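Local coordinates for hypothetical protein (Ralstonia eutropha, PDB 2OPK) that is of unknown function but has a cupin fold and may be a mannose-6-phosphate isomerase, at residues F47-M58 and D81-R92. Sequence-based numbering, arbitrary orientation. Where two conformers were deposited one is given.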
ATOM      1  N   PHE B  47      -5.448  -8.607  24.199  1.00 27.32           N
ATOM      2  CA  PHE B  47      -5.423  -9.109  22.821  1.00 24.03           C
ATOM      3  C   PHE B  47      -4.136  -8.807  22.081  1.00 24.05           C
ATOM      4  O   PHE B  47      -3.674  -7.663  22.035  1.00 23.77           O
ATOM      5  CB  PHE B  47      -6.601  -8.566  21.998  1.00 25.30           C
ATOM      6  CG  PHE B  47      -6.602  -9.050  20.549  1.00 24.84           C
ATOM      7  CD1 PHE B  47      -7.168 -10.285  20.210  1.00 24.50           C
ATOM      8  CD2 PHE B  47      -6.014  -8.290  19.543  1.00 22.75           C
ATOM      9  CE1 PHE B  47      -7.149 -10.762  18.906  1.00 24.54           C
ATOM     10  CE2 PHE B  47      -5.995  -8.760  18.222  1.00 23.79           C
ATOM     11  CZ  PHE B  47      -6.576  -9.999  17.905  1.00 23.37           C
ATOM     12  N   TRP B  48      -3.593  -9.844  21.461  1.00 22.25           N
ATOM     13  CA  TRP B  48      -2.453  -9.731  20.598  1.00 22.37           C
ATOM     14  C   TRP B  48      -2.754 -10.481  19.300  1.00 24.44           C
ATOM     15  O   TRP B  48      -3.356 -11.572  19.328  1.00 24.13           O
ATOM     16  CB  TRP B  48      -1.215 -10.330  21.255  1.00 26.72           C
ATOM     17  CG  TRP B  48      -0.706  -9.528  22.430  1.00 28.71           C
ATOM     18  CD1 TRP B  48      -1.086  -9.663  23.738  1.00 32.50           C
ATOM     19  CD2 TRP B  48       0.261  -8.477  22.401  1.00 29.04           C
ATOM     20  NE1 TRP B  48      -0.439  -8.746  24.511  1.00 32.10           N
ATOM     21  CE2 TRP B  48       0.409  -8.014  23.724  1.00 33.66           C
ATOM     22  CE3 TRP B  48       1.020  -7.885  21.396  1.00 27.16           C
ATOM     23  CZ2 TRP B  48       1.303  -6.985  24.070  1.00 32.66           C
ATOM     24  CZ3 TRP B  48       1.903  -6.854  21.741  1.00 30.25           C
ATOM     25  CH2 TRP B  48       2.044  -6.428  23.063  1.00 31.64           C
ATOM     26  N   TYR B  49      -2.379  -9.890  18.159  1.00 21.22           N
ATOM     27  CA  TYR B  49      -2.462 -10.609  16.909  1.00 19.85           C
ATOM     28  C   TYR B  49      -1.246 -11.546  16.887  1.00 22.24           C
ATOM     29  O   TYR B  49      -0.186 -11.230  17.440  1.00 19.67           O
ATOM     30  CB  TYR B  49      -2.397  -9.694  15.685  1.00 19.27           C
ATOM     31  CG  TYR B  49      -3.573  -8.784  15.455  1.00 17.36           C
ATOM     32  CD1 TYR B  49      -4.796  -9.279  14.971  1.00 16.03           C
ATOM     33  CD2 TYR B  49      -3.452  -7.425  15.661  1.00 20.36           C
ATOM     34  CE1 TYR B  49      -5.871  -8.426  14.740  1.00 20.36           C
ATOM     35  CE2 TYR B  49      -4.516  -6.558  15.426  1.00 20.07           C
ATOM     36  CZ  TYR B  49      -5.728  -7.051  14.974  1.00 18.95           C
ATOM     37  OH  TYR B  49      -6.765  -6.152  14.779  1.00 18.03           O
ATOM     38  N   ASP B  50      -1.415 -12.683  16.219  1.00 23.44           N
ATOM     39  CA  ASP B  50      -0.342 -13.659  16.008  1.00 26.58           C
ATOM     40  C   ASP B  50      -0.716 -14.480  14.768  1.00 25.49           C
ATOM     41  O   ASP B  50      -1.674 -15.246  14.806  1.00 28.24           O
ATOM     42  CB  ASP B  50      -0.231 -14.546  17.243  1.00 28.66           C
ATOM     43  CG  ASP B  50       0.880 -15.558  17.139  1.00 31.66           C
ATOM     44  OD1 ASP B  50       1.482 -15.696  16.070  1.00 33.82           O
ATOM     45  OD2 ASP B  50       1.140 -16.228  18.139  1.00 37.72           O
ATOM     46  N   SER B  51      -0.002 -14.299  13.667  1.00 23.97           N
ATOM     47  CA  SER B  51      -0.403 -14.916  12.381  1.00 24.52           C
ATOM     48  C   SER B  51       0.698 -15.776  11.794  1.00 23.66           C
ATOM     49  O   SER B  51       1.863 -15.461  11.972  1.00 23.94           O
ATOM     50  CB  SER B  51      -0.795 -13.812  11.371  1.00 23.30           C
ATOM     51  OG  SER B  51      -0.922 -14.299  10.032  1.00 19.11           O
ATOM     52  N   PRO B  52       0.337 -16.877  11.099  1.00 25.11           N
ATOM     53  CA  PRO B  52       1.338 -17.668  10.381  1.00 25.11           C
ATOM     54  C   PRO B  52       1.810 -17.007   9.077  1.00 24.67           C
ATOM     55  O   PRO B  52       2.723 -17.507   8.458  1.00 22.32           O
ATOM     56  CB  PRO B  52       0.608 -18.970  10.078  1.00 27.12           C
ATOM     57  CG  PRO B  52      -0.850 -18.595  10.066  1.00 26.59           C
ATOM     58  CD  PRO B  52      -1.016 -17.448  10.988  1.00 25.09           C
ATOM     59  N   GLN B  53       1.147 -15.931   8.655  1.00 23.49           N
ATOM     60  CA  GLN B  53       1.575 -15.115   7.511  1.00 22.84           C
ATOM     61  C   GLN B  53       2.296 -13.836   7.975  1.00 21.61           C
ATOM     62  O   GLN B  53       2.123 -13.367   9.108  1.00 20.23           O
ATOM     63  CB  GLN B  53       0.364 -14.706   6.690  1.00 22.54           C
ATOM     64  CG  GLN B  53      -0.308 -15.795   5.861  1.00 25.84           C
ATOM     65  CD  GLN B  53      -1.399 -15.215   4.977  1.00 25.99           C
ATOM     66  OE1 GLN B  53      -2.413 -14.700   5.469  1.00 27.10           O
ATOM     67  NE2 GLN B  53      -1.188 -15.274   3.665  1.00 31.42           N
ATOM     68  N   ASP B  54       3.138 -13.288   7.099  1.00 20.88           N
ATOM     69  CA  ASP B  54       3.720 -11.961   7.339  1.00 19.08           C
ATOM     70  C   ASP B  54       2.609 -10.956   7.076  1.00 19.58           C
ATOM     71  O   ASP B  54       1.686 -11.252   6.327  1.00 20.29           O
ATOM     72  CB  ASP B  54       4.852 -11.669   6.363  1.00 19.90           C
ATOM     73  CG  ASP B  54       6.174 -12.240   6.799  1.00 21.93           C
ATOM     74  OD1 ASP B  54       6.228 -13.158   7.643  1.00 23.88           O
ATOM     75  OD2 ASP B  54       7.172 -11.707   6.301  1.00 23.45           O
ATOM     76  N   GLU B  55       2.702  -9.790   7.698  1.00 19.22           N
ATOM     77  CA  GLU B  55       1.818  -8.655   7.427  1.00 19.58           C
ATOM     78  C   GLU B  55       2.670  -7.413   7.206  1.00 19.24           C
ATOM     79  O   GLU B  55       3.691  -7.223   7.889  1.00 21.74           O
ATOM     80  CB  GLU B  55       0.834  -8.419   8.578  1.00 19.31           C
ATOM     81  CG  GLU B  55      -0.171  -7.287   8.282  1.00 21.39           C
ATOM     82  CD  GLU B  55      -1.194  -7.041   9.382  1.00 23.63           C
ATOM     83  OE1 GLU B  55      -1.261  -7.859  10.346  1.00 26.41           O
ATOM     84  OE2 GLU B  55      -1.941  -6.022   9.273  1.00 20.55           O
ATOM     85  N   TRP B  56       2.273  -6.602   6.228  1.00 16.31           N
ATOM     86  CA  TRP B  56       2.880  -5.310   5.931  1.00 13.76           C
ATOM     87  C   TRP B  56       1.691  -4.363   6.021  1.00 12.84           C
ATOM     88  O   TRP B  56       0.683  -4.581   5.364  1.00 12.55           O
ATOM     89  CB  TRP B  56       3.525  -5.305   4.529  1.00 13.46           C
ATOM     90  CG  TRP B  56       4.148  -3.962   4.207  1.00 15.34           C
ATOM     91  CD1 TRP B  56       5.428  -3.576   4.456  1.00 17.82           C
ATOM     92  CD2 TRP B  56       3.494  -2.818   3.643  1.00 15.14           C
ATOM     93  NE1 TRP B  56       5.611  -2.257   4.078  1.00 18.19           N
ATOM     94  CE2 TRP B  56       4.439  -1.773   3.591  1.00 13.77           C
ATOM     95  CE3 TRP B  56       2.203  -2.576   3.164  1.00 17.85           C
ATOM     96  CZ2 TRP B  56       4.133  -0.527   3.104  1.00 19.16           C
ATOM     97  CZ3 TRP B  56       1.911  -1.324   2.668  1.00 17.75           C
ATOM     98  CH2 TRP B  56       2.861  -0.327   2.640  1.00 18.43           C
ATOM     99  N   VAL B  57       1.773  -3.336   6.845  1.00 15.18           N
ATOM    100  CA  VAL B  57       0.601  -2.486   7.097  1.00 13.41           C
ATOM    101  C   VAL B  57       1.017  -1.041   7.196  1.00 16.37           C
ATOM    102  O   VAL B  57       2.033  -0.725   7.813  1.00 16.58           O
ATOM    103  CB  VAL B  57      -0.172  -2.946   8.378  1.00 17.39           C
ATOM    104  CG1 VAL B  57       0.726  -2.921   9.656  1.00 15.77           C
ATOM    105  CG2 VAL B  57      -1.421  -2.135   8.583  1.00 17.59           C
HETATM  106  N   MSE B  58       0.226  -0.167   6.578  1.00 14.90           N
HETATM  107  CA  MSE B  58       0.512   1.246   6.544  1.00 16.82           C
HETATM  108  C   MSE B  58      -0.711   2.098   6.843  1.00 14.65           C
HETATM  109  O   MSE B  58      -1.807   1.803   6.381  1.00 11.91           O
HETATM  110  CB  MSE B  58       1.017   1.628   5.146  1.00 15.18           C
HETATM  111  CG  MSE B  58       1.546   3.072   5.021  1.00 21.38           C
HETATM  112 SE   MSE B  58       2.216   3.467   3.200  0.75 21.54          SE
HETATM  113  CE  MSE B  58       0.770   2.935   2.292  1.00  4.07           C
ATOM    114  N   ASP B  81       3.551   6.065   7.413  1.00 13.18           N
ATOM    115  CA  ASP B  81       4.250   5.091   8.262  1.00 13.74           C
ATOM    116  C   ASP B  81       3.718   3.694   8.033  1.00 14.58           C
ATOM    117  O   ASP B  81       2.496   3.466   8.023  1.00 11.43           O
ATOM    118  CB  ASP B  81       4.143   5.432   9.752  1.00 13.89           C
ATOM    119  CG  ASP B  81       4.938   6.675  10.124  1.00 16.06           C
ATOM    120  OD1 ASP B  81       6.116   6.785   9.730  1.00 16.42           O
ATOM    121  OD2 ASP B  81       4.401   7.530  10.851  1.00 17.27           O
ATOM    122  N   TRP B  82       4.654   2.770   7.863  1.00 12.92           N
ATOM    123  CA  TRP B  82       4.369   1.370   7.626  1.00 16.04           C
ATOM    124  C   TRP B  82       5.188   0.483   8.558  1.00 14.33           C
ATOM    125  O   TRP B  82       6.215   0.894   9.124  1.00 11.68           O
ATOM    126  CB  TRP B  82       4.637   0.984   6.147  1.00 15.31           C
ATOM    127  CG  TRP B  82       6.031   1.270   5.638  1.00 16.78           C
ATOM    128  CD1 TRP B  82       6.435   2.362   4.904  1.00 17.62           C
ATOM    129  CD2 TRP B  82       7.197   0.420   5.772  1.00 17.44           C
ATOM    130  NE1 TRP B  82       7.782   2.248   4.597  1.00 18.29           N
ATOM    131  CE2 TRP B  82       8.268   1.071   5.118  1.00 17.14           C
ATOM    132  CE3 TRP B  82       7.441  -0.824   6.395  1.00 22.02           C
ATOM    133  CZ2 TRP B  82       9.565   0.526   5.085  1.00 19.83           C
ATOM    134  CZ3 TRP B  82       8.736  -1.365   6.353  1.00 18.21           C
ATOM    135  CH2 TRP B  82       9.772  -0.688   5.702  1.00 18.82           C
ATOM    136  N   LEU B  83       4.713  -0.748   8.711  1.00 15.45           N
ATOM    137  CA  LEU B  83       5.319  -1.719   9.596  1.00 17.39           C
ATOM    138  C   LEU B  83       5.259  -3.103   8.983  1.00 16.75           C
ATOM    139  O   LEU B  83       4.212  -3.525   8.506  1.00 13.97           O
ATOM    140  CB  LEU B  83       4.578  -1.717  10.931  1.00 18.39           C
ATOM    141  CG  LEU B  83       4.905  -2.798  11.973  1.00 18.58           C
ATOM    142  CD1 LEU B  83       6.307  -2.615  12.532  1.00 23.14           C
ATOM    143  CD2 LEU B  83       3.862  -2.738  13.086  1.00 21.23           C
ATOM    144  N   HIS B  84       6.383  -3.809   9.000  1.00 17.16           N
ATOM    145  CA  HIS B  84       6.394  -5.198   8.591  1.00 18.69           C
ATOM    146  C   HIS B  84       6.383  -6.046   9.870  1.00 18.35           C
ATOM    147  O   HIS B  84       7.263  -5.912  10.711  1.00 18.45           O
ATOM    148  CB  HIS B  84       7.595  -5.524   7.718  1.00 21.30           C
ATOM    149  CG  HIS B  84       7.791  -6.994   7.502  1.00 23.92           C
ATOM    150  ND1 HIS B  84       8.997  -7.626   7.706  1.00 26.42           N
ATOM    151  CD2 HIS B  84       6.915  -7.961   7.136  1.00 26.65           C
ATOM    152  CE1 HIS B  84       8.856  -8.918   7.458  1.00 27.53           C
ATOM    153  NE2 HIS B  84       7.597  -9.150   7.127  1.00 18.59           N
ATOM    154  N   VAL B  85       5.366  -6.882  10.008  1.00 18.40           N
ATOM    155  CA  VAL B  85       5.208  -7.794  11.135  1.00 20.13           C
ATOM    156  C   VAL B  85       5.425  -9.231  10.635  1.00 19.38           C
ATOM    157  O   VAL B  85       4.504  -9.819  10.054  1.00 16.44           O
ATOM    158  CB  VAL B  85       3.798  -7.682  11.750  1.00 19.18           C
ATOM    159  CG1 VAL B  85       3.617  -8.681  12.878  1.00 24.24           C
ATOM    160  CG2 VAL B  85       3.564  -6.267  12.270  1.00 26.68           C
ATOM    161  N   PRO B  86       6.618  -9.813  10.888  1.00 20.89           N
ATOM    162  CA  PRO B  86       6.898 -11.195  10.470  1.00 21.58           C
ATOM    163  C   PRO B  86       5.939 -12.190  11.111  1.00 22.18           C
ATOM    164  O   PRO B  86       5.360 -11.892  12.169  1.00 21.19           O
ATOM    165  CB  PRO B  86       8.313 -11.441  10.986  1.00 21.74           C
ATOM    166  CG  PRO B  86       8.898 -10.088  11.170  1.00 23.53           C
ATOM    167  CD  PRO B  86       7.776  -9.240  11.606  1.00 22.90           C
ATOM    168  N   ALA B  87       5.769 -13.353  10.477  1.00 23.05           N
ATOM    169  CA  ALA B  87       4.868 -14.385  11.006  1.00 21.67           C
ATOM    170  C   ALA B  87       5.285 -14.740  12.415  1.00 23.12           C
ATOM    171  O   ALA B  87       6.471 -14.846  12.720  1.00 24.71           O
ATOM    172  CB  ALA B  87       4.873 -15.593  10.145  1.00 22.17           C
ATOM    173  N   HIS B  88       4.288 -14.856  13.271  1.00 24.69           N
ATOM    174  CA  HIS B  88       4.429 -15.186  14.680  1.00 26.56           C
ATOM    175  C   HIS B  88       4.937 -14.089  15.601  1.00 28.03           C
ATOM    176  O   HIS B  88       5.002 -14.314  16.808  1.00 28.59           O
ATOM    177  CB  HIS B  88       5.110 -16.538  14.877  1.00 26.65           C
ATOM    178  CG  HIS B  88       4.384 -17.636  14.170  1.00 25.54           C
ATOM    179  ND1 HIS B  88       3.064 -17.941  14.445  1.00 29.45           N
ATOM    180  CD2 HIS B  88       4.753 -18.435  13.142  1.00 27.59           C
ATOM    181  CE1 HIS B  88       2.667 -18.903  13.636  1.00 30.21           C
ATOM    182  NE2 HIS B  88       3.677 -19.228  12.841  1.00 30.61           N
ATOM    183  N   CYS B  89       5.306 -12.919  15.058  1.00 27.81           N
ATOM    184  CA  CYS B  89       5.634 -11.748  15.884  0.50 26.08           C
ATOM    185  C   CYS B  89       4.309 -11.167  16.260  1.00 26.19           C
ATOM    186  O   CYS B  89       3.494 -10.927  15.394  1.00 26.90           O
ATOM    187  CB  CYS B  89       6.416 -10.675  15.135  0.50 27.04           C
ATOM    188  SG  CYS B  89       6.474  -9.078  16.041  0.50 27.35           S
ATOM    189  N   ARG B  90       4.089 -10.957  17.551  1.00 27.30           N
ATOM    190  CA  ARG B  90       2.802 -10.520  18.046  1.00 28.06           C
ATOM    191  C   ARG B  90       2.730  -9.014  18.118  1.00 26.45           C
ATOM    192  O   ARG B  90       3.737  -8.354  18.388  1.00 22.81           O
ATOM    193  CB  ARG B  90       2.490 -11.158  19.409  1.00 28.55           C
ATOM    194  CG  ARG B  90       2.554 -12.706  19.403  1.00 31.62           C
ATOM    195  CD  ARG B  90       1.604 -13.337  20.430  1.00 38.36           C
ATOM    196  NE  ARG B  90       1.809 -12.899  21.822  1.00 46.35           N
ATOM    197  CZ  ARG B  90       0.933 -13.091  22.822  1.00 51.29           C
ATOM    198  NH1 ARG B  90      -0.236 -13.693  22.612  1.00 53.91           N
ATOM    199  NH2 ARG B  90       1.199 -12.649  24.054  1.00 50.74           N
ATOM    200  N   HIS B  91       1.541  -8.478  17.835  1.00 23.44           N
ATOM    201  CA  HIS B  91       1.361  -7.044  17.852  1.00 22.67           C
ATOM    202  C   HIS B  91      -0.095  -6.678  18.194  1.00 21.17           C
ATOM    203  O   HIS B  91      -1.003  -7.512  18.195  1.00 18.76           O
ATOM    204  CB  HIS B  91       1.874  -6.417  16.529  1.00 22.76           C
ATOM    205  CG  HIS B  91       0.911  -6.513  15.377  1.00 25.14           C
ATOM    206  ND1 HIS B  91       0.668  -7.685  14.691  1.00 21.63           N
ATOM    207  CD2 HIS B  91       0.154  -5.568  14.778  1.00 25.44           C
ATOM    208  CE1 HIS B  91      -0.218  -7.461  13.740  1.00 26.07           C
ATOM    209  NE2 HIS B  91      -0.552  -6.184  13.775  1.00 22.14           N
ATOM    210  N   ARG B  92      -0.283  -5.432  18.569  1.00 20.77           N
ATOM    211  CA  ARG B  92      -1.590  -4.932  18.910  1.00 20.41           C
ATOM    212  C   ARG B  92      -1.686  -3.475  18.514  1.00 19.33           C
ATOM    213  O   ARG B  92      -0.668  -2.819  18.355  1.00 17.25           O
ATOM    214  CB  ARG B  92      -1.866  -5.095  20.413  1.00 20.34           C
ATOM    215  CG  ARG B  92      -0.837  -4.432  21.348  1.00 21.02           C
ATOM    216  CD  ARG B  92      -1.203  -4.660  22.822  1.00 25.96           C
ATOM    217  NE  ARG B  92      -2.188  -3.685  23.303  1.00 31.81           N
ATOM    218  CZ  ARG B  92      -3.507  -3.869  23.382  1.00 35.62           C
ATOM    219  NH1 ARG B  92      -4.084  -5.035  23.106  1.00 32.20           N
ATOM    220  NH2 ARG B  92      -4.255  -2.856  23.810  1.00 40.13           N
TER
HETATM  221  O   HOH W   1       4.148 -16.577  18.557  1.00 39.35           O
HETATM  222  O   HOH W   2       2.102 -12.393  13.353  1.00 23.26           O
HETATM  223  O   HOH W   3       2.403 -11.374  10.806  1.00 15.95           O
HETATM  224  O   HOH W   4      -2.349  -5.076  11.523  1.00 23.52           O
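CG of Trp48 stands anti to its carbonyl carbon (chi1 -69°), and CG of Arg92 is set between backbone N and carbonyl carbon (chi1 56°). The aliphatic part of Arg92 thereby comes to lie over the six-membered ring of the indole, its CD 3.6 Å from Trp48 CZ2 in a CH-pi contact. The guanidinium of Arg90 stacks nearly flat on the opposite face beside CB, CG and CD1 of Trp48, an off-centre cation-pi contact with the five-membered ring, the planes about 22° apart. Arg90 NH2 also forms a salt bridge with Glu69, whereas Arg92 NH1 reaches Phe47 O (2.9 Å) on a lone pair in the carbonyl plane. Next to this sandwich, Tyr49 and His91 form a single hydrogen-bonded antiparallel bridge. Tyr49 CD2 rests over one face of the His91 ring and Val85 CG2 over the other, while a water links His91 NE2 to Glu55 OE2.

Strands 54-58 and 81-85 run antiparallel, with 81-85 the outermost strand of the larger sheet within its own chain; residues 81-84 pair with a strand of the second subunit and carry the sheet on. On one side of this pair Trp56 NE1 sits 3.3 Å from Trp82 CE3, the two indoles meeting obliquely. Where the strands part, Asp54 divides its carboxylate: OD1 accepts from Ala87 N, the second residue of the type II turn from Pro86 to Cys89, and OD2 takes His84 NE2 at 2.7 Å from well above the carboxylate plane. Farther along, His88 ND1 donates to Asp50 OD1 (3.2 Å), and His88 N to Ser51 O.

Buried Asp54 also forms a salt bridge through OD2 with Arg28 of the second subunit, a pairing that would favour its ionised form and ties this corner of the cupin barrel to the dimer interface.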